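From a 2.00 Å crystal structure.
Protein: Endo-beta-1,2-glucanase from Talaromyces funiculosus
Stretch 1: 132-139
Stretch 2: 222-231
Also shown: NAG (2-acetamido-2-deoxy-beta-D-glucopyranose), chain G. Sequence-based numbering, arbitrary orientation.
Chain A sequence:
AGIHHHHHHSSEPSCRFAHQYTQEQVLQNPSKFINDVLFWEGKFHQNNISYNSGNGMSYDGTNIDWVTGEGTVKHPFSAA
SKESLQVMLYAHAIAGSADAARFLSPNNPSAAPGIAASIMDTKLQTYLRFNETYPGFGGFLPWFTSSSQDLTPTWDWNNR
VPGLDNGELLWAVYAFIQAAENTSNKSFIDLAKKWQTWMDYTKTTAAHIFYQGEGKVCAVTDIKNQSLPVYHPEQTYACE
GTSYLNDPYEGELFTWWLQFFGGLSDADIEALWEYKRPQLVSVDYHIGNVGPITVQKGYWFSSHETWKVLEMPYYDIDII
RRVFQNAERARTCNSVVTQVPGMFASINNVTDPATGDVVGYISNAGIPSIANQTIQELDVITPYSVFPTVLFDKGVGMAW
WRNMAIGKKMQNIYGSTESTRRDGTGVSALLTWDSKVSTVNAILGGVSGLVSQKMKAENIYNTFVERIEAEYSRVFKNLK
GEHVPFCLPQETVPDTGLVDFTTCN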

# COMPACT_ATOMS: atom_id res chain seq x y z
N GLU A 132 -21.11 -15.65 -0.95
CA GLU A 132 -22.28 -16.48 -1.20
C GLU A 132 -22.31 -16.96 -2.65
O GLU A 132 -22.58 -18.12 -2.89
CB GLU A 132 -23.54 -15.67 -0.91
CG GLU A 132 -24.80 -16.50 -0.93
CD GLU A 132 -26.02 -15.71 -0.48
OE1 GLU A 132 -26.99 -16.35 -0.03
OE2 GLU A 132 -25.98 -14.45 -0.58
N THR A 133 -22.05 -16.06 -3.60
CA THR A 133 -22.10 -16.36 -5.03
C THR A 133 -20.83 -17.13 -5.46
O THR A 133 -20.91 -18.00 -6.33
CB THR A 133 -22.25 -15.08 -5.86
OG1 THR A 133 -23.43 -14.42 -5.40
CG2 THR A 133 -22.35 -15.34 -7.35
N TYR A 134 -19.69 -16.80 -4.85
CA TYR A 134 -18.37 -17.40 -5.22
C TYR A 134 -17.71 -18.01 -3.98
O TYR A 134 -16.64 -17.56 -3.55
CB TYR A 134 -17.48 -16.37 -5.91
CG TYR A 134 -18.11 -15.65 -7.08
CD1 TYR A 134 -18.07 -16.17 -8.36
CD2 TYR A 134 -18.76 -14.44 -6.89
CE1 TYR A 134 -18.65 -15.50 -9.42
CE2 TYR A 134 -19.33 -13.75 -7.95
CZ TYR A 134 -19.28 -14.29 -9.22
OH TYR A 134 -19.86 -13.62 -10.26
N PRO A 135 -18.31 -19.06 -3.38
CA PRO A 135 -17.78 -19.64 -2.14
C PRO A 135 -16.39 -20.29 -2.30
O PRO A 135 -15.69 -20.45 -1.31
CB PRO A 135 -18.86 -20.66 -1.75
CG PRO A 135 -19.49 -21.05 -3.08
CD PRO A 135 -19.52 -19.75 -3.85
N GLY A 136 -16.01 -20.62 -3.53
CA GLY A 136 -14.72 -21.25 -3.84
C GLY A 136 -13.51 -20.40 -3.46
O GLY A 136 -12.40 -20.93 -3.29
N PHE A 137 -13.71 -19.08 -3.33
CA PHE A 137 -12.63 -18.16 -2.93
C PHE A 137 -12.33 -18.27 -1.43
O PHE A 137 -11.36 -17.69 -0.97
CB PHE A 137 -12.97 -16.72 -3.33
CG PHE A 137 -12.78 -16.46 -4.80
CD1 PHE A 137 -11.51 -16.40 -5.34
CD2 PHE A 137 -13.87 -16.37 -5.65
CE1 PHE A 137 -11.33 -16.20 -6.70
CE2 PHE A 137 -13.69 -16.18 -7.01
CZ PHE A 137 -12.42 -16.09 -7.53
N GLY A 138 -13.19 -18.97 -0.68
CA GLY A 138 -12.99 -19.23 0.76
C GLY A 138 -12.91 -17.96 1.59
O GLY A 138 -12.25 -17.95 2.61
N GLY A 139 -13.59 -16.89 1.15
CA GLY A 139 -13.69 -15.63 1.88
C GLY A 139 -12.62 -14.61 1.51
O GLY A 139 -12.61 -13.49 2.05
N ASP A 222 -4.92 -21.37 -8.09
CA ASP A 222 -5.89 -21.75 -9.09
C ASP A 222 -6.95 -22.63 -8.43
O ASP A 222 -6.62 -23.61 -7.73
CB ASP A 222 -5.21 -22.47 -10.26
CG ASP A 222 -4.28 -21.56 -11.04
OD1 ASP A 222 -4.53 -20.34 -11.08
OD2 ASP A 222 -3.30 -22.07 -11.58
N ILE A 223 -8.21 -22.24 -8.61
CA ILE A 223 -9.39 -22.86 -8.04
C ILE A 223 -10.07 -23.66 -9.16
O ILE A 223 -10.26 -23.14 -10.23
CB ILE A 223 -10.34 -21.79 -7.46
CG1 ILE A 223 -9.60 -20.81 -6.54
CG2 ILE A 223 -11.53 -22.44 -6.78
CD1 ILE A 223 -10.45 -19.63 -6.13
N LYS A 224 -10.43 -24.92 -8.90
CA LYS A 224 -11.10 -25.71 -9.92
C LYS A 224 -12.36 -24.98 -10.39
O LYS A 224 -12.55 -24.77 -11.57
CB LYS A 224 -11.49 -27.10 -9.42
CG LYS A 224 -12.18 -27.97 -10.47
CD LYS A 224 -11.32 -28.17 -11.70
CE LYS A 224 -11.83 -29.26 -12.62
NZ LYS A 224 -11.38 -30.59 -12.17
N ASN A 225 -13.21 -24.57 -9.44
CA ASN A 225 -14.45 -23.90 -9.78
C ASN A 225 -14.92 -23.04 -8.59
O ASN A 225 -15.37 -23.55 -7.57
CB ASN A 225 -15.49 -24.93 -10.25
CG ASN A 225 -16.76 -24.30 -10.77
OD1 ASN A 225 -17.06 -23.15 -10.45
ND2 ASN A 225 -17.52 -25.04 -11.57
N GLN A 226 -14.82 -21.72 -8.78
CA GLN A 226 -15.18 -20.69 -7.79
C GLN A 226 -16.64 -20.81 -7.32
O GLN A 226 -17.00 -20.33 -6.25
CB GLN A 226 -14.92 -19.30 -8.38
CG GLN A 226 -15.73 -18.98 -9.63
CD GLN A 226 -15.19 -17.80 -10.41
OE1 GLN A 226 -14.10 -17.28 -10.15
NE2 GLN A 226 -15.95 -17.38 -11.40
N SER A 227 -17.50 -21.46 -8.13
CA SER A 227 -18.90 -21.64 -7.78
C SER A 227 -19.07 -22.75 -6.74
O SER A 227 -20.10 -22.78 -6.07
CB SER A 227 -19.75 -21.89 -9.00
OG SER A 227 -19.72 -20.76 -9.85
N LEU A 228 -18.09 -23.64 -6.61
CA LEU A 228 -18.17 -24.76 -5.65
C LEU A 228 -17.66 -24.32 -4.29
O LEU A 228 -16.62 -23.66 -4.21
CB LEU A 228 -17.33 -25.95 -6.16
CG LEU A 228 -17.72 -26.52 -7.52
CD1 LEU A 228 -16.80 -27.68 -7.88
CD2 LEU A 228 -19.18 -26.98 -7.53
N PRO A 229 -18.36 -24.68 -3.18
CA PRO A 229 -17.82 -24.51 -1.83
C PRO A 229 -16.39 -25.02 -1.68
O PRO A 229 -15.95 -25.88 -2.47
CB PRO A 229 -18.79 -25.33 -0.96
CG PRO A 229 -20.11 -25.26 -1.69
CD PRO A 229 -19.73 -25.21 -3.17
N VAL A 230 -15.68 -24.51 -0.66
CA VAL A 230 -14.27 -24.78 -0.46
C VAL A 230 -14.06 -26.29 -0.33
O VAL A 230 -13.08 -26.83 -0.85
CB VAL A 230 -13.70 -24.04 0.78
CG1 VAL A 230 -12.27 -24.46 1.06
CG2 VAL A 230 -13.78 -22.53 0.63
N TYR A 231 -14.99 -26.97 0.36
CA TYR A 231 -14.84 -28.41 0.65
C TYR A 231 -15.87 -29.24 -0.14
O TYR A 231 -16.18 -30.37 0.23
CB TYR A 231 -14.90 -28.65 2.16
CG TYR A 231 -13.79 -27.95 2.91
CD1 TYR A 231 -12.49 -28.43 2.85
CD2 TYR A 231 -14.02 -26.79 3.64
CE1 TYR A 231 -11.45 -27.79 3.50
CE2 TYR A 231 -12.98 -26.14 4.30
CZ TYR A 231 -11.70 -26.64 4.23
OH TYR A 231 -10.66 -26.02 4.87
C1 NAG G . -18.78 -24.57 -12.09
C2 NAG G . -19.16 -25.13 -13.46
C3 NAG G . -20.57 -24.70 -13.87
C4 NAG G . -21.59 -24.98 -12.77
C5 NAG G . -21.10 -24.39 -11.44
C6 NAG G . -22.04 -24.78 -10.31
C7 NAG G . -17.35 -25.36 -15.09
C8 NAG G . -16.48 -24.64 -16.07
N2 NAG G . -18.25 -24.61 -14.46
O3 NAG G . -20.95 -25.40 -15.04
O4 NAG G . -22.84 -24.38 -13.07
O5 NAG G . -19.80 -24.91 -11.14
O6 NAG G . -22.17 -26.20 -10.28
O7 NAG G . -17.24 -26.56 -14.86
O HOH W 1 -20.62 -18.59 -8.95

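The two stretches meet where a short 3-10 segment, Pro-135 to Phe-137, packs against a type I turn running from Asn-225 to Leu-228, and together they bury 496 Å². Gln-226 and Gly-136 cover the most surface, and the one direct hydrogen bond across the contact joins them: Gly-136 N donates to Gln-226 O over 2.9 Å, with an N-H...O angle of 150°. The backbones come very close here, the CA atoms of Gly-136 and Gln-226 lying 4.0 Å apart. Glycine suits the place because a CB on Gly-136 would point toward the turn and fall 2.7 Å from Gln-226 CA, a clash. Gly-136 CA instead lies 3.1 Å from Leu-228 O.

The side chain of Gln-226, with chi1 p and chi2 t, brings its amide up to the rings of Tyr-134 and Phe-137. Gln-226 NE2 lies 3.8 Å from Tyr-134 CE1 and Gln-226 OE1 3.3 Å from Phe-137 CZ, while both polar atoms find hydrogen bonds elsewhere in the structure, so burying the amide leaves neither unsatisfied. Phe-137 CD1 also packs 3.5 Å from Ile-223 CD1, an apolar contact suited to buried side chains.

Pro-135 has no amide hydrogen to offer the turn, but its ring supplies an apolar surface. Pro-135 CG packs against Pro-229 CD at 4.2 Å, an apolar contact, and also touches the backbone, 3.5 Å from Ser-227 O. Nearby, Val-230 CG2 fits 3.4 Å from Gly-138 CA, where positive phi by itself favours glycine.

The turn is braced internally. Leu-228 N donates a hydrogen bond to Asn-225 O at 2.9 Å, and Ser-227 N to Asn-225 OD1, also at 2.9 Å. The same asparagine carries the glycan through its ND2, covalently bonded to C1 of NAG, so its two amide atoms serve different ends. A water links the stretches, donating to Thr-133 O at 2.7 Å and lying 2.5 Å from Ser-227 OG.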